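Local coordinates for anopheles Plasmodium-responsive Leucine-rich repeat protein 1B (Anopheles gambiae, PDB 4XGO), which probably takes part in the mosquito's response to Plasmodium, its leucine-rich repeat domain serving protein binding, with LRIM1 as a likely partner, at residues 36-41 / 64-69; 49-54 / 73-78; 54-59 / 78-83. One frame throughout, in Å; residues are numbered along the deposited sequence. Where two conformers were deposited one is given.

Contact 1: residues 36-41 / 64-69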
loop_
_atom_site.group_PDB
_atom_site.type_symbol
_atom_site.label_atom_id
_atom_site.label_comp_id
_atom_site.label_asym_id
_atom_site.label_seq_id
_atom_site.Cartn_x
_atom_site.Cartn_y
_atom_site.Cartn_z
ATOM N N GLU A 36 -17.089 -9.787 -1.454
ATOM C CA GLU A 36 -17.546 -8.575 -2.123
ATOM C C GLU A 36 -18.960 -8.215 -1.671
ATOM O O GLU A 36 -19.145 -7.219 -1.012
ATOM C CB GLU A 36 -17.456 -8.704 -3.638
ATOM C CG GLU A 36 -17.636 -7.375 -4.358
ATOM C CD GLU A 36 -17.663 -7.513 -5.870
ATOM O OE1 GLU A 36 -17.506 -8.644 -6.395
ATOM O OE2 GLU A 36 -17.861 -6.477 -6.538
ATOM N N GLU A 37 -19.958 -9.018 -1.986
ATOM C CA GLU A 37 -21.313 -8.704 -1.535
ATOM C C GLU A 37 -21.601 -9.428 -0.221
ATOM O O GLU A 37 -21.128 -10.538 -0.001
ATOM C CB GLU A 37 -22.354 -9.057 -2.605
ATOM C CG GLU A 37 -23.784 -8.757 -2.175
ATOM C CD GLU A 37 -24.804 -8.924 -3.288
ATOM O OE1 GLU A 37 -24.592 -9.773 -4.188
ATOM O OE2 GLU A 37 -25.832 -8.203 -3.255
ATOM N N ILE A 38 -22.355 -8.778 0.660
ATOM C CA ILE A 38 -22.862 -9.418 1.861
ATOM C C ILE A 38 -24.379 -9.310 1.857
ATOM O O ILE A 38 -24.915 -8.217 1.717
ATOM C CB ILE A 38 -22.349 -8.744 3.133
ATOM C CG1 ILE A 38 -20.817 -8.804 3.190
ATOM C CG2 ILE A 38 -22.934 -9.418 4.368
ATOM C CD1 ILE A 38 -20.241 -8.049 4.361
ATOM N N ASP A 39 -25.062 -10.436 2.028
ATOM C CA ASP A 39 -26.522 -10.423 2.117
ATOM C C ASP A 39 -26.957 -9.923 3.484
ATOM O O ASP A 39 -26.290 -10.179 4.477
ATOM C CB ASP A 39 -27.087 -11.823 1.890
ATOM C CG ASP A 39 -27.012 -12.266 0.440
ATOM O OD1 ASP A 39 -26.638 -11.453 -0.437
ATOM O OD2 ASP A 39 -27.349 -13.442 0.179
ATOM N N THR A 40 -28.107 -9.237 3.543
ATOM C CA THR A 40 -28.610 -8.713 4.813
ATOM C C THR A 40 -28.737 -9.800 5.868
ATOM O O THR A 40 -28.489 -9.551 7.042
ATOM C CB THR A 40 -29.985 -8.020 4.648
ATOM O OG1 THR A 40 -29.885 -6.976 3.677
ATOM C CG2 THR A 40 -30.446 -7.412 5.975
ATOM N N ASN A 41 -29.150 -11.000 5.461
ATOM C CA ASN A 41 -29.327 -12.108 6.402
ATOM C C ASN A 41 -28.102 -13.015 6.550
ATOM O O ASN A 41 -28.219 -14.132 7.045
ATOM C CB ASN A 41 -30.568 -12.959 6.026
ATOM C CG ASN A 41 -30.382 -13.743 4.738
ATOM O OD1 ASN A 41 -29.424 -13.524 4.002
ATOM N ND2 ASN A 41 -31.331 -14.643 4.436
ATOM N N PRO A 64 -28.052 -2.161 5.585
ATOM C CA PRO A 64 -28.290 -1.417 6.839
ATOM C C PRO A 64 -28.599 -2.289 8.058
ATOM O O PRO A 64 -28.249 -1.906 9.183
ATOM C CB PRO A 64 -29.485 -0.501 6.515
ATOM C CG PRO A 64 -29.795 -0.681 5.073
ATOM C CD PRO A 64 -28.900 -1.712 4.468
ATOM N N HIS A 65 -29.262 -3.426 7.852
ATOM C CA HIS A 65 -29.662 -4.291 8.970
ATOM C C HIS A 65 -28.804 -5.562 9.098
ATOM O O HIS A 65 -29.167 -6.504 9.793
ATOM C CB HIS A 65 -31.155 -4.651 8.851
ATOM C CG HIS A 65 -32.059 -3.456 8.771
ATOM N ND1 HIS A 65 -32.076 -2.466 9.731
ATOM C CD2 HIS A 65 -32.972 -3.092 7.844
ATOM C CE1 HIS A 65 -32.974 -1.554 9.407
ATOM N NE2 HIS A 65 -33.522 -1.904 8.260
ATOM N N VAL A 66 -27.637 -5.582 8.456
ATOM C CA VAL A 66 -26.798 -6.782 8.477
ATOM C C VAL A 66 -26.396 -7.214 9.899
ATOM O O VAL A 66 -26.256 -8.413 10.149
ATOM C CB VAL A 66 -25.553 -6.626 7.585
ATOM C CG1 VAL A 66 -24.592 -5.596 8.174
ATOM C CG2 VAL A 66 -24.850 -7.965 7.374
ATOM N N PHE A 67 -26.249 -6.262 10.827
ATOM C CA PHE A 67 -25.791 -6.582 12.184
ATOM C C PHE A 67 -26.903 -6.812 13.215
ATOM O O PHE A 67 -26.622 -7.096 14.389
ATOM C CB PHE A 67 -24.766 -5.544 12.688
ATOM C CG PHE A 67 -23.538 -5.425 11.813
ATOM C CD1 PHE A 67 -22.840 -6.563 11.397
ATOM C CD2 PHE A 67 -23.084 -4.178 11.381
ATOM C CE1 PHE A 67 -21.729 -6.461 10.570
ATOM C CE2 PHE A 67 -21.970 -4.074 10.558
ATOM C CZ PHE A 67 -21.280 -5.212 10.160
ATOM N N GLN A 68 -28.160 -6.726 12.782
ATOM C CA GLN A 68 -29.277 -7.095 13.646
ATOM C C GLN A 68 -29.160 -8.540 14.128
ATOM O O GLN A 68 -29.591 -8.860 15.234
ATOM C CB GLN A 68 -30.597 -6.923 12.915
ATOM C CG GLN A 68 -30.909 -5.494 12.583
ATOM C CD GLN A 68 -32.396 -5.289 12.403
ATOM O OE1 GLN A 68 -33.038 -6.010 11.641
ATOM N NE2 GLN A 68 -32.953 -4.337 13.132
ATOM N N ASN A 69 -28.559 -9.399 13.308
ATOM C CA ASN A 69 -28.367 -10.799 13.664
ATOM C C ASN A 69 -27.202 -11.071 14.607
ATOM O O ASN A 69 -27.053 -12.209 15.075
ATOM C CB ASN A 69 -28.179 -11.643 12.402
ATOM C CG ASN A 69 -29.471 -11.842 11.632
ATOM O OD1 ASN A 69 -30.517 -12.151 12.216
ATOM N ND2 ASN A 69 -29.402 -11.693 10.309
HETATM O O HOH W 1 -27.001 -10.705 9.121
HETATM O O HOH W 2 -30.385 -4.425 5.554
#
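Residues 36-41 run from the end of strand 35-38 into a turn as 64-69 pass beside them as irregular loop, the two backbones coming nearest at Thr40 and Val66, whose CA atoms are 4.5 Å apart. In this leucine-rich repeat solenoid both segments belong to the winding that leads from one strand of the parallel sheet to the next. Val66 is the buried residue of the loop. Its side chain and that of Ile38 cross at about a right angle, and Val66 CG2, anti to the backbone N, meets Ile38 CG2 at 3.8 Å. The other methyl, CG1, sits over the centre of the neighbouring Phe67 ring, 3.6 Å above the ring plane, so the branched valine serves two neighbours at once. Nearer the surface, Thr40 and His65 lie alongside each other, with Thr40 CG2 4.0 Å from His65 CB. A water links Thr40 OG1 to His65 N, an exposed edge bridged by solvent that the threonine hydroxyl suits. Asp39 turns its carboxylate instead to His9 of the second subunit. Thr40 O receives an almost straight CA-H contact from Val66 CA (3.5 Å) and a proton from a second water, which also donates to Val66 O and accepts from Asn69 ND2 at 2.9 Å.

Contact 2: residues 49-54 / 73-78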
loop_
_atom_site.group_PDB
_atom_site.type_symbol
_atom_site.label_atom_id
_atom_site.label_comp_id
_atom_site.label_asym_id
_atom_site.label_seq_id
_atom_site.Cartn_x
_atom_site.Cartn_y
_atom_site.Cartn_z
ATOM N N ILE A 49 -21.872 -14.671 17.554
ATOM C CA ILE A 49 -20.651 -13.868 17.247
ATOM C C ILE A 49 -20.498 -12.665 18.187
ATOM O O ILE A 49 -21.423 -11.844 18.349
ATOM C CB ILE A 49 -20.663 -13.380 15.788
ATOM C CG1 ILE A 49 -20.541 -14.569 14.839
ATOM C CG2 ILE A 49 -19.523 -12.376 15.540
ATOM C CD1 ILE A 49 -20.943 -14.259 13.414
ATOM N N GLN A 50 -19.336 -12.580 18.824
ATOM C CA GLN A 50 -18.971 -11.420 19.614
ATOM C C GLN A 50 -17.875 -10.607 18.929
ATOM O O GLN A 50 -17.834 -9.404 19.085
ATOM C CB GLN A 50 -18.491 -11.847 20.978
ATOM C CG GLN A 50 -19.606 -12.456 21.819
ATOM C CD GLN A 50 -19.102 -12.955 23.144
ATOM O OE1 GLN A 50 -18.069 -12.505 23.634
ATOM N NE2 GLN A 50 -19.819 -13.907 23.728
ATOM N N LYS A 51 -16.967 -11.274 18.218
ATOM C CA LYS A 51 -15.902 -10.577 17.466
ATOM C C LYS A 51 -15.943 -10.992 16.011
ATOM O O LYS A 51 -15.826 -12.179 15.681
ATOM C CB LYS A 51 -14.526 -10.870 18.054
ATOM C CG LYS A 51 -14.404 -10.528 19.519
ATOM C CD LYS A 51 -12.948 -10.607 19.945
ATOM C CE LYS A 51 -12.821 -10.345 21.432
ATOM N NZ LYS A 51 -11.413 -10.523 21.881
ATOM N N LEU A 52 -16.116 -10.010 15.129
ATOM C CA LEU A 52 -16.287 -10.275 13.711
ATOM C C LEU A 52 -15.192 -9.586 12.928
ATOM O O LEU A 52 -15.099 -8.358 12.941
ATOM C CB LEU A 52 -17.645 -9.772 13.240
ATOM C CG LEU A 52 -18.012 -9.932 11.772
ATOM C CD1 LEU A 52 -17.887 -11.381 11.344
ATOM C CD2 LEU A 52 -19.432 -9.380 11.554
ATOM N N TYR A 53 -14.353 -10.387 12.281
ATOM C CA TYR A 53 -13.230 -9.868 11.512
ATOM C C TYR A 53 -13.503 -10.028 10.028
ATOM O O TYR A 53 -13.665 -11.160 9.548
ATOM C CB TYR A 53 -11.936 -10.591 11.879
ATOM C CG TYR A 53 -11.604 -10.701 13.345
ATOM C CD1 TYR A 53 -11.969 -9.717 14.247
ATOM C CD2 TYR A 53 -10.856 -11.789 13.818
ATOM C CE1 TYR A 53 -11.621 -9.793 15.578
ATOM C CE2 TYR A 53 -10.484 -11.877 15.152
ATOM C CZ TYR A 53 -10.872 -10.896 16.029
ATOM O OH TYR A 53 -10.505 -10.969 17.358
ATOM N N MET A 54 -13.604 -8.900 9.308
ATOM C CA MET A 54 -13.810 -8.906 7.848
ATOM C C MET A 54 -12.820 -7.975 7.130
ATOM O O MET A 54 -13.126 -7.354 6.098
ATOM C CB MET A 54 -15.276 -8.557 7.505
ATOM C CG MET A 54 -16.257 -9.531 8.111
ATOM S SD MET A 54 -17.963 -9.195 7.594
ATOM C CE MET A 54 -18.430 -7.982 8.786
ATOM N N LEU A 73 -22.259 -8.416 19.438
ATOM C CA LEU A 73 -21.031 -7.912 18.813
ATOM C C LEU A 73 -20.314 -6.928 19.733
ATOM O O LEU A 73 -20.894 -5.922 20.144
ATOM C CB LEU A 73 -21.399 -7.244 17.488
ATOM C CG LEU A 73 -20.271 -6.810 16.567
ATOM C CD1 LEU A 73 -19.563 -8.003 15.972
ATOM C CD2 LEU A 73 -20.862 -5.906 15.502
ATOM N N THR A 74 -19.049 -7.216 20.038
ATOM C CA THR A 74 -18.216 -6.327 20.810
ATOM C C THR A 74 -17.050 -5.764 19.985
ATOM O O THR A 74 -16.586 -4.674 20.287
ATOM C CB THR A 74 -17.638 -7.005 22.062
ATOM O OG1 THR A 74 -16.758 -8.062 21.673
ATOM C CG2 THR A 74 -18.753 -7.571 22.945
ATOM N N VAL A 75 -16.601 -6.497 18.966
ATOM C CA VAL A 75 -15.451 -6.077 18.144
ATOM C C VAL A 75 -15.788 -6.285 16.685
ATOM O O VAL A 75 -16.217 -7.375 16.313
ATOM C CB VAL A 75 -14.188 -6.905 18.478
ATOM C CG1 VAL A 75 -13.010 -6.477 17.602
ATOM C CG2 VAL A 75 -13.818 -6.749 19.942
ATOM N N LEU A 76 -15.662 -5.234 15.879
ATOM C CA LEU A 76 -15.890 -5.317 14.448
ATOM C C LEU A 76 -14.694 -4.693 13.739
ATOM O O LEU A 76 -14.403 -3.539 13.965
ATOM C CB LEU A 76 -17.171 -4.579 14.055
ATOM C CG LEU A 76 -17.493 -4.524 12.567
ATOM C CD1 LEU A 76 -17.812 -5.901 12.025
ATOM C CD2 LEU A 76 -18.651 -3.579 12.300
ATOM N N MET A 77 -14.057 -5.473 12.868
ATOM C CA MET A 77 -12.900 -4.992 12.119
ATOM C C MET A 77 -13.161 -5.138 10.639
ATOM O O MET A 77 -13.371 -6.258 10.114
ATOM C CB MET A 77 -11.647 -5.740 12.551
ATOM C CG MET A 77 -11.445 -5.662 14.048
ATOM S SD MET A 77 -9.803 -6.168 14.537
ATOM C CE MET A 77 -8.918 -4.621 14.367
ATOM N N LEU A 78 -13.205 -3.984 9.969
ATOM C CA LEU A 78 -13.504 -3.906 8.549
ATOM C C LEU A 78 -12.454 -3.103 7.821
ATOM O O LEU A 78 -12.724 -2.555 6.748
ATOM C CB LEU A 78 -14.891 -3.270 8.343
ATOM C CG LEU A 78 -15.989 -4.319 8.369
ATOM C CD1 LEU A 78 -17.317 -3.654 8.682
ATOM C CD2 LEU A 78 -16.022 -5.005 7.016
HETATM O O HOH W 3 -16.407 -10.047 23.301
#
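Two neighbouring strands of the leucine-rich repeat sheet, 51-53 and 75-77, run side by side here, their axes 4.8 Å apart and only 3° from parallel, in the same LxxLxLxxN frame. Leu52 N donates to Val75 O (2.9 Å) and Leu52 O accepts from Met77 N, so the central leucine is gripped through both its backbone polar atoms. Met54 N closes the series on Met77 O, nearly along the C=O axis. At the start of the strands Gln50 O takes two N-H groups in its carbonyl plane, from Thr74 (2.7 Å) and Val75, while a water bridges Gln50 OE1 and Thr74 OG1.

On the core face, Leu52 and Leu76 point the same way, both with CG anti to the backbone N, and Leu52 CD2 touches Leu76 CD1 at 3.9 Å. Leu73 CD1 packs against Leu52 CB, and the bent thioether of Met54 brings its CE obliquely against Leu76 CD1. Met54 CB also packs on Leu78 CD2 at 3.7 Å. On the other face, the extended Lys51 chain runs alongside Val75, its CG 3.8 Å from Val75 CB, leaving the amine beyond the methyls. Val75 CG1 meets the Tyr53 ring at its edge, whereas Met77 SD approaches obliquely, 4.8 Å from the ring centroid, in a Met-aromatic contact.

Leucines and Met54 thus fill the core, while Lys51, Tyr53, Val75 and Met77, a mix of polar and apolar groups, line the concave face, where Tyr53 packs on Leu33 of the second subunit, consistent with a recognition surface.

Contact 3: residues 54-59 / 78-83; sequences MRFNVI and LDRNDL. With ACT (acetate ion), chain F.
Asn57 and Asn81, the asparagines that close the LxxLxLxxN motif in two successive leucine-rich repeats, follow the strands in the chain, one per repeat, and turn their amides to the backbone. In Asn81, CG is anti to the carbonyl carbon, and ND2 bridges the repeats: it donates in its own amide plane to Met54 O at 2.9 Å and to Leu78 O, while OD1 receives Ile59 N on a lone pair at 3.0 Å. Asn57 ND2 reaches the same Met54 O from above the carbonyl plane, and its OD1 takes the N-H groups of Leu33 and Ile35. A side chain with a donor and an acceptor is what these buried turns require.

Outside this row, Arg55 and Asp79 run next to each other in the same direction, with guanidinium and carboxylate planes 82° apart. Arg55 NE makes a salt bridge to Asp79 OD2 at 3.0 Å, meeting it from above the carboxylate plane. Asp79 OD1 is held by Ser101 and Ser103, and Arg55 NH1 by Gly32 O of the second subunit. Phe56 CE2 lies 3.4 Å above one face of the Arg55 guanidinium, offset toward its rim. The Phe56 ring also stacks on Phe56 of the second subunit.

Arg80 crosses Phe56 obliquely: chi1 (-65°) puts Arg80 CG 3.5 Å from Phe56 CE1, and the bend at chi2 then turns the chain on, leaving ring and guanidinium planes 12° apart. Its NE and NH2 both donate to OXT of an acetate, probably from the crystallisation liquor. The acetate O atom lies 2.9 Å from Arg55 NH2. This anion probably eases the repulsion of the two arginines.

In the core, Ile59 CD1 packs across Leu78 CD2, and Ile59 O accepts the backbone N-H of Asp82, whose N is 2.8 Å away.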
loop_
_atom_site.group_PDB
_atom_site.type_symbol
_atom_site.label_atom_id
_atom_site.label_comp_id
_atom_site.label_asym_id
_atom_site.label_seq_id
_atom_site.Cartn_x
_atom_site.Cartn_y
_atom_site.Cartn_z
ATOM N N MET A 54 -13.604 -8.900 9.308
ATOM C CA MET A 54 -13.810 -8.906 7.848
ATOM C C MET A 54 -12.820 -7.975 7.130
ATOM O O MET A 54 -13.126 -7.354 6.098
ATOM C CB MET A 54 -15.276 -8.557 7.505
ATOM C CG MET A 54 -16.257 -9.531 8.111
ATOM S SD MET A 54 -17.963 -9.195 7.594
ATOM C CE MET A 54 -18.430 -7.982 8.786
ATOM N N ARG A 55 -11.606 -7.937 7.666
ATOM C CA ARG A 55 -10.526 -7.107 7.127
ATOM C C ARG A 55 -9.993 -7.711 5.810
ATOM O O ARG A 55 -10.099 -8.915 5.589
ATOM C CB ARG A 55 -9.340 -7.075 8.108
ATOM C CG ARG A 55 -9.624 -6.736 9.569
ATOM C CD ARG A 55 -8.350 -6.927 10.415
ATOM N NE ARG A 55 -7.493 -5.750 10.275
ATOM C CZ ARG A 55 -6.165 -5.712 10.331
ATOM N NH1 ARG A 55 -5.426 -6.791 10.515
ATOM N NH2 ARG A 55 -5.555 -4.549 10.171
ATOM N N PHE A 56 -9.451 -6.852 4.947
ATOM C CA PHE A 56 -8.775 -7.262 3.718
ATOM C C PHE A 56 -9.694 -8.034 2.781
ATOM O O PHE A 56 -9.325 -9.083 2.243
ATOM C CB PHE A 56 -7.514 -8.088 4.021
ATOM C CG PHE A 56 -6.546 -7.405 4.945
ATOM C CD1 PHE A 56 -5.691 -6.445 4.469
ATOM C CD2 PHE A 56 -6.457 -7.780 6.275
ATOM C CE1 PHE A 56 -4.765 -5.844 5.310
ATOM C CE2 PHE A 56 -5.549 -7.177 7.125
ATOM C CZ PHE A 56 -4.713 -6.205 6.646
ATOM N N ASN A 57 -10.895 -7.508 2.592
ATOM C CA ASN A 57 -11.811 -8.049 1.607
ATOM C C ASN A 57 -12.044 -6.981 0.546
ATOM O O ASN A 57 -11.238 -6.055 0.396
ATOM C CB ASN A 57 -13.098 -8.505 2.307
ATOM C CG ASN A 57 -12.931 -9.827 3.037
ATOM O OD1 ASN A 57 -12.690 -10.877 2.414
ATOM N ND2 ASN A 57 -13.066 -9.793 4.346
ATOM N N VAL A 58 -13.133 -7.087 -0.205
ATOM C CA VAL A 58 -13.428 -6.077 -1.222
ATOM C C VAL A 58 -14.872 -5.605 -1.070
ATOM O O VAL A 58 -15.586 -5.410 -2.053
ATOM C CB VAL A 58 -13.121 -6.590 -2.654
ATOM C CG1 VAL A 58 -11.612 -6.620 -2.882
ATOM C CG2 VAL A 58 -13.720 -7.958 -2.893
ATOM N N ILE A 59 -15.272 -5.382 0.175
ATOM C CA ILE A 59 -16.645 -5.058 0.502
ATOM C C ILE A 59 -16.920 -3.610 0.093
ATOM O O ILE A 59 -16.201 -2.692 0.490
ATOM C CB ILE A 59 -16.941 -5.264 2.001
ATOM C CG1 ILE A 59 -16.781 -6.742 2.395
ATOM C CG2 ILE A 59 -18.341 -4.770 2.341
ATOM C CD1 ILE A 59 -16.552 -6.957 3.882
ATOM N N LEU A 78 -13.205 -3.984 9.969
ATOM C CA LEU A 78 -13.504 -3.906 8.549
ATOM C C LEU A 78 -12.454 -3.103 7.821
ATOM O O LEU A 78 -12.724 -2.555 6.748
ATOM C CB LEU A 78 -14.891 -3.270 8.343
ATOM C CG LEU A 78 -15.989 -4.319 8.369
ATOM C CD1 LEU A 78 -17.317 -3.654 8.682
ATOM C CD2 LEU A 78 -16.022 -5.005 7.016
ATOM N N ASP A 79 -11.234 -3.118 8.355
ATOM C CA ASP A 79 -10.121 -2.402 7.725
ATOM C C ASP A 79 -9.848 -2.979 6.352
ATOM O O ASP A 79 -10.027 -4.179 6.133
ATOM C CB ASP A 79 -8.849 -2.469 8.557
ATOM C CG ASP A 79 -9.114 -2.326 10.023
ATOM O OD1 ASP A 79 -9.165 -1.192 10.553
ATOM O OD2 ASP A 79 -9.301 -3.390 10.644
ATOM N N ARG A 80 -9.413 -2.125 5.430
ATOM C CA ARG A 80 -8.986 -2.554 4.102
ATOM C C ARG A 80 -10.126 -3.162 3.312
ATOM O O ARG A 80 -10.097 -4.344 2.952
ATOM C CB ARG A 80 -7.805 -3.537 4.177
ATOM C CG ARG A 80 -6.559 -2.915 4.745
ATOM C CD ARG A 80 -5.819 -2.173 3.666
ATOM N NE ARG A 80 -4.603 -1.595 4.222
ATOM C CZ ARG A 80 -3.743 -0.858 3.540
ATOM N NH1 ARG A 80 -3.958 -0.569 2.257
ATOM N NH2 ARG A 80 -2.670 -0.382 4.163
ATOM N N ASN A 81 -11.140 -2.335 3.085
ATOM C CA ASN A 81 -12.248 -2.680 2.192
ATOM C C ASN A 81 -12.542 -1.447 1.321
ATOM O O ASN A 81 -11.707 -0.541 1.222
ATOM C CB ASN A 81 -13.450 -3.134 3.011
ATOM C CG ASN A 81 -13.349 -4.577 3.430
ATOM O OD1 ASN A 81 -13.526 -5.484 2.603
ATOM N ND2 ASN A 81 -13.095 -4.808 4.709
ATOM N N ASP A 82 -13.685 -1.440 0.656
ATOM C CA ASP A 82 -13.993 -0.401 -0.309
ATOM C C ASP A 82 -15.241 0.386 0.070
ATOM O O ASP A 82 -15.939 0.892 -0.794
ATOM C CB ASP A 82 -14.172 -1.036 -1.690
ATOM C CG ASP A 82 -12.912 -1.709 -2.179
ATOM O OD1 ASP A 82 -11.819 -1.187 -1.920
ATOM O OD2 ASP A 82 -13.001 -2.754 -2.834
ATOM N N LEU A 83 -15.504 0.537 1.355
ATOM C CA LEU A 83 -16.695 1.255 1.791
ATOM C C LEU A 83 -16.513 2.756 1.570
ATOM O O LEU A 83 -15.438 3.303 1.834
ATOM C CB LEU A 83 -16.983 0.994 3.260
ATOM C CG LEU A 83 -17.239 -0.475 3.613
ATOM C CD1 LEU A 83 -17.114 -0.618 5.106
ATOM C CD2 LEU A 83 -18.612 -0.903 3.120
HETATM C C ACT F . -4.119 -2.144 7.743
HETATM O O ACT F . -3.755 -2.911 8.658
HETATM O OXT ACT F . -3.443 -1.930 6.708
HETATM C CH3 ACT F . -5.434 -1.473 7.905
HETATM O O HOH W 4 -10.200 -3.559 -0.618
#

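All three contacts lie toward the N-terminal end of the solenoid, on the same side of the chain's centre, with their centres about 13 to 14 Å apart. Along the chain their segments alternate: 36-41, 49-54, 54-59, 64-69, 73-78 and 78-83. Contacts 2 and 3 are continuous, sharing Met54 and Leu78 where strands 51-53 and 75-77 give way to the loops that carry Asn57 and Asn81. Contact 1 closes the interior from another side: Phe67 packs against Leu52, Leu76 and Met54, and Ile38 CD1 against Ile59 CD1, so one hydrophobic core joins all three. All three touch the second subunit, contact 2 through Tyr53 alone, placing these early repeats at an interface of the assembly.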